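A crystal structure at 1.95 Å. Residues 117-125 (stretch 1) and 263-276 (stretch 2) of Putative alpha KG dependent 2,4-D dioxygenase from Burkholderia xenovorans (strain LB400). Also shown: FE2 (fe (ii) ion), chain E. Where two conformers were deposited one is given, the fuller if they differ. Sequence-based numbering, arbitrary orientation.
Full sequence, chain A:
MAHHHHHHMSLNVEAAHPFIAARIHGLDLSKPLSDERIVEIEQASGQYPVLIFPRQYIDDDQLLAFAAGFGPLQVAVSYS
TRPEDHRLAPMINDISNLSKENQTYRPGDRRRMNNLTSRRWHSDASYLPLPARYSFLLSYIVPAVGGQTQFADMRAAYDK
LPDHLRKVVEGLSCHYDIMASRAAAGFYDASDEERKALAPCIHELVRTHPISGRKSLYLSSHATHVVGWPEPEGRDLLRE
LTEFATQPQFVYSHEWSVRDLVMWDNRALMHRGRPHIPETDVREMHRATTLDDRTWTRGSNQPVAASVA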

# COMPACT_ATOMS: atom_id res chain seq x y z
N THR A 117 4.99 10.58 8.98
CA THR A 117 4.97 10.68 7.53
C THR A 117 6.16 9.97 6.91
O THR A 117 6.06 9.48 5.77
N SER A 118 7.28 9.86 7.63
CA SER A 118 8.44 9.15 7.09
C SER A 118 8.24 7.64 7.07
O SER A 118 9.06 6.94 6.46
N ARG A 119 7.17 7.13 7.69
CA ARG A 119 6.86 5.70 7.58
C ARG A 119 6.19 5.35 6.27
O ARG A 119 5.97 4.17 5.99
N ARG A 120 5.86 6.36 5.46
CA ARG A 120 5.32 6.17 4.12
C ARG A 120 6.42 6.36 3.09
O ARG A 120 7.28 7.25 3.24
N TRP A 121 6.41 5.53 2.05
CA TRP A 121 7.44 5.60 1.01
C TRP A 121 7.46 6.98 0.36
O TRP A 121 6.43 7.48 -0.11
N HIS A 122 8.64 7.60 0.30
CA HIS A 122 8.74 8.93 -0.30
C HIS A 122 10.16 9.16 -0.81
O HIS A 122 11.08 8.41 -0.51
N SER A 123 10.31 10.21 -1.62
CA SER A 123 11.60 10.72 -2.06
C SER A 123 11.75 12.14 -1.53
O SER A 123 10.84 12.96 -1.68
N ASP A 124 12.88 12.42 -0.87
CA ASP A 124 13.03 13.65 -0.09
C ASP A 124 12.80 14.91 -0.90
O ASP A 124 13.42 15.11 -1.95
N ALA A 125 11.94 15.79 -0.38
CA ALA A 125 11.66 17.11 -0.94
C ALA A 125 11.19 17.06 -2.40
O ALA A 125 11.31 18.05 -3.14
N MET A 263 24.27 7.17 3.01
CA MET A 263 24.07 8.21 2.02
C MET A 263 23.25 7.60 0.89
O MET A 263 23.59 6.52 0.39
N TRP A 264 22.12 8.25 0.54
CA TRP A 264 21.27 7.70 -0.51
C TRP A 264 20.86 8.77 -1.51
O TRP A 264 20.70 9.95 -1.16
N ASP A 265 20.72 8.34 -2.76
CA ASP A 265 20.43 9.21 -3.90
C ASP A 265 18.92 9.23 -4.11
O ASP A 265 18.33 8.27 -4.60
N ASN A 266 18.28 10.33 -3.70
CA ASN A 266 16.83 10.46 -3.87
C ASN A 266 16.41 10.46 -5.34
O ASN A 266 15.23 10.22 -5.62
N ARG A 267 17.33 10.70 -6.27
CA ARG A 267 17.01 10.72 -7.69
C ARG A 267 16.71 9.34 -8.25
O ARG A 267 16.23 9.25 -9.38
N ALA A 268 16.98 8.27 -7.48
CA ALA A 268 16.78 6.90 -7.94
C ALA A 268 15.96 6.06 -6.97
O ALA A 268 15.81 4.86 -7.20
N LEU A 269 15.45 6.64 -5.88
CA LEU A 269 14.91 5.82 -4.81
C LEU A 269 13.65 6.43 -4.23
O LEU A 269 13.36 7.62 -4.40
N MET A 270 12.93 5.58 -3.51
CA MET A 270 12.06 5.96 -2.43
C MET A 270 12.64 5.31 -1.18
O MET A 270 13.40 4.34 -1.26
N HIS A 271 12.30 5.87 -0.03
CA HIS A 271 12.73 5.25 1.21
C HIS A 271 11.66 5.47 2.26
O HIS A 271 10.76 6.30 2.10
N ARG A 272 11.76 4.72 3.35
CA ARG A 272 10.83 4.90 4.46
C ARG A 272 11.49 4.37 5.71
O ARG A 272 12.34 3.48 5.64
N GLY A 273 11.08 4.92 6.86
CA GLY A 273 11.49 4.40 8.14
C GLY A 273 10.48 3.39 8.66
O GLY A 273 9.31 3.42 8.31
N ARG A 274 10.97 2.45 9.45
CA ARG A 274 10.14 1.43 10.06
C ARG A 274 10.03 1.68 11.55
O ARG A 274 10.99 2.15 12.17
N PRO A 275 8.89 1.40 12.17
CA PRO A 275 8.79 1.56 13.62
C PRO A 275 9.82 0.68 14.32
O PRO A 275 10.23 -0.36 13.80
N HIS A 276 10.28 1.13 15.49
CA HIS A 276 11.07 0.28 16.37
C HIS A 276 10.22 -0.12 17.57
O HIS A 276 9.27 0.57 17.94

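An iron(II) ion ties the two stretches together, and three protein ligands come from this contact: His-122 NE2 at 2.5 Å and Asp-124 OD1 at 2.5 Å from the FE atom in stretch 1, His-271 NE2 at 2.4 Å from it in stretch 2. The metal explains why like atoms crowd here; His-122 NE2 and His-271 NE2 lie 3.3 Å apart without a hydrogen bond, because both bind iron.

A backbone bridge accompanies the metal site. His-122 and His-271 form a single antiparallel bridge, bonded both ways: His-122 N to His-271 O at 3.1 Å and His-271 N to His-122 O at 2.9 Å. Both CA-to-CB bonds point away from the other stretch, yet both chi1 angles are p (63° and 69°), with chi2 near -75°, and the rings come back to meet at the metal. The rule is that two histidines paired on one bridge can share a metal even when neither starts toward its partner. Their centroids are 4.3 Å apart with planes at 52°, an oblique pairing. On its other nitrogen, His-122 ND1 donates to Arg-120 O at 2.7 Å.

Asp-124 points toward stretch 2 with chi1 m, and its carboxylate reaches the iron through OD1. Its backbone is hydrogen-bonded to Asn-266, also m and pointing in: Asp-124 N donates to Asn-266 OD1 at 3.1 Å. Asn-266 OD1 also accepts a weak hydrogen bond from Trp-264 NE1 at 3.1 Å. Ser-123, chi1 t, adds a second tie to Asn-266, Ser-123 OG donating to Asn-266 O at 2.9 Å.

Beyond the metal, Trp-121 (chi1 m) is the residue most covered by the other stretch, at 119 Å². Arg-272 points toward stretch 1, leaves its backbone as p and then runs extended through t and t, laying CD over the indole face, 3.6 Å from the centroid of the Trp-121 five-membered ring. The guanidinium also faces the indole, with Arg-272 NE 3.4 Å from Trp-121 CZ2. A second rule follows: the long chain lies on the ring while its nitrogens are satisfied elsewhere in the structure. Met-270 (m, t, m) packs its SD 3.8 Å from Trp-121 CB.

At the far end, Gly-273 N donates to Ser-118 O at 2.9 Å. Arg-119 starts away from stretch 2, but its extended m, t, t chain brings the guanidinium over Pro-275, with Arg-119 CZ 3.7 Å from Pro-275 CG. Two waters donate to Arg-119 O: one also donates to Gly-273 O and accepts from Arg-274 NH1; the other accepts from Arg-272 NH1.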

# COMPACT_ATOMS: atom_id res chain seq x y z
CB THR A 117 4.93 12.14 7.08
OG1 THR A 117 6.13 12.79 7.51
CG2 THR A 117 3.73 12.83 7.70
CB SER A 118 9.69 9.50 7.90
OG SER A 118 10.21 10.75 7.49
CB ARG A 119 5.99 5.26 8.76
CG ARG A 119 6.68 5.37 10.10
CD ARG A 119 5.75 5.01 11.24
NE ARG A 119 6.46 5.02 12.51
CZ ARG A 119 5.92 4.68 13.67
NH1 ARG A 119 4.65 4.31 13.73
NH2 ARG A 119 6.66 4.72 14.77
CB ARG A 120 4.15 7.15 3.89
CG ARG A 120 2.92 6.81 4.77
CD ARG A 120 2.15 8.03 5.25
NE ARG A 120 0.95 7.66 6.01
CZ ARG A 120 0.90 7.51 7.33
NH1 ARG A 120 1.98 7.68 8.07
NH2 ARG A 120 -0.25 7.19 7.93
CB TRP A 121 7.18 4.56 -0.08
CG TRP A 121 7.39 3.13 0.30
CD1 TRP A 121 6.43 2.20 0.55
CD2 TRP A 121 8.66 2.46 0.42
NE1 TRP A 121 7.02 0.98 0.84
CE2 TRP A 121 8.38 1.12 0.76
CE3 TRP A 121 9.99 2.86 0.26
CZ2 TRP A 121 9.40 0.18 0.96
CZ3 TRP A 121 11.01 1.91 0.46
CH2 TRP A 121 10.69 0.60 0.80
CB HIS A 122 8.32 9.99 0.73
CG HIS A 122 9.21 10.03 1.92
ND1 HIS A 122 9.21 9.04 2.88
CD2 HIS A 122 10.16 10.93 2.30
CE1 HIS A 122 10.12 9.32 3.80
NE2 HIS A 122 10.70 10.46 3.48
CB SER A 123 11.72 10.71 -3.59
OG SER A 123 13.01 11.14 -4.01
CB ASP A 124 14.42 13.71 0.55
CG ASP A 124 14.52 12.79 1.74
OD1 ASP A 124 13.46 12.23 2.09
OD2 ASP A 124 15.63 12.62 2.32
CB ALA A 125 12.88 18.04 -0.82
CB MET A 263 25.43 8.72 1.53
CG MET A 263 25.48 9.35 0.16
SD MET A 263 27.22 9.62 -0.24
CE MET A 263 27.07 10.59 -1.74
CB TRP A 264 20.03 6.96 0.06
CG TRP A 264 18.94 7.82 0.67
CD1 TRP A 264 17.86 8.38 0.04
CD2 TRP A 264 18.82 8.17 2.05
NE1 TRP A 264 17.08 9.08 0.94
CE2 TRP A 264 17.65 8.96 2.18
CE3 TRP A 264 19.59 7.91 3.19
CZ2 TRP A 264 17.24 9.47 3.40
CZ3 TRP A 264 19.17 8.43 4.40
CH2 TRP A 264 18.01 9.20 4.50
CB ASP A 265 21.20 8.72 -5.12
CG ASP A 265 21.13 9.69 -6.31
OD1 ASP A 265 20.27 10.60 -6.31
OD2 ASP A 265 21.97 9.54 -7.23
CB ASN A 266 16.34 11.74 -3.18
CG ASN A 266 16.49 11.66 -1.67
OD1 ASN A 266 15.68 11.05 -1.00
ND2 ASN A 266 17.54 12.28 -1.13
CB ARG A 267 18.16 11.35 -8.48
CG ARG A 267 18.50 12.77 -8.04
CD ARG A 267 19.79 13.27 -8.66
NE ARG A 267 20.96 12.54 -8.18
CZ ARG A 267 22.21 12.90 -8.44
NH1 ARG A 267 22.44 13.99 -9.18
NH2 ARG A 267 23.23 12.19 -7.97
CB ALA A 268 18.13 6.21 -8.17
CB LEU A 269 15.91 5.66 -3.66
CG LEU A 269 17.24 4.99 -3.98
CD1 LEU A 269 18.24 5.37 -2.94
CD2 LEU A 269 17.00 3.47 -4.01
CB MET A 270 10.61 5.49 -2.66
CG MET A 270 9.79 6.40 -3.58
SD MET A 270 8.03 6.06 -3.49
CE MET A 270 7.99 4.31 -3.81
CB HIS A 271 14.07 5.81 1.70
CG HIS A 271 13.96 7.22 2.17
ND1 HIS A 271 13.91 8.29 1.30
CD2 HIS A 271 13.84 7.74 3.41
CE1 HIS A 271 13.78 9.41 1.99
NE2 HIS A 271 13.74 9.10 3.27
CB ARG A 272 9.50 4.17 4.21
CG ARG A 272 9.61 2.64 4.28
CD ARG A 272 8.27 1.93 4.07
NE ARG A 272 8.43 0.48 4.20
CZ ARG A 272 7.42 -0.38 4.34
NH1 ARG A 272 6.18 0.08 4.35
NH2 ARG A 272 7.64 -1.69 4.49
CB ARG A 274 10.73 0.03 9.82
CG ARG A 274 10.86 -0.35 8.33
CD ARG A 274 9.49 -0.57 7.69
NE ARG A 274 8.81 -1.69 8.33
CZ ARG A 274 7.51 -1.71 8.63
NH1 ARG A 274 6.76 -0.66 8.36
NH2 ARG A 274 6.99 -2.77 9.22
CB PRO A 275 7.36 1.10 13.95
CG PRO A 275 6.61 1.16 12.64
CD PRO A 275 7.65 0.85 11.58
CB HIS A 276 12.37 0.96 16.81
CG HIS A 276 12.16 2.24 17.56
ND1 HIS A 276 12.00 3.46 16.93
CD2 HIS A 276 12.09 2.49 18.89
CE1 HIS A 276 11.84 4.40 17.84
NE2 HIS A 276 11.89 3.84 19.04
FE FE2 E . 12.92 11.18 4.24
O HOH W 1 7.11 2.15 7.51
O HOH W 2 4.88 2.78 3.97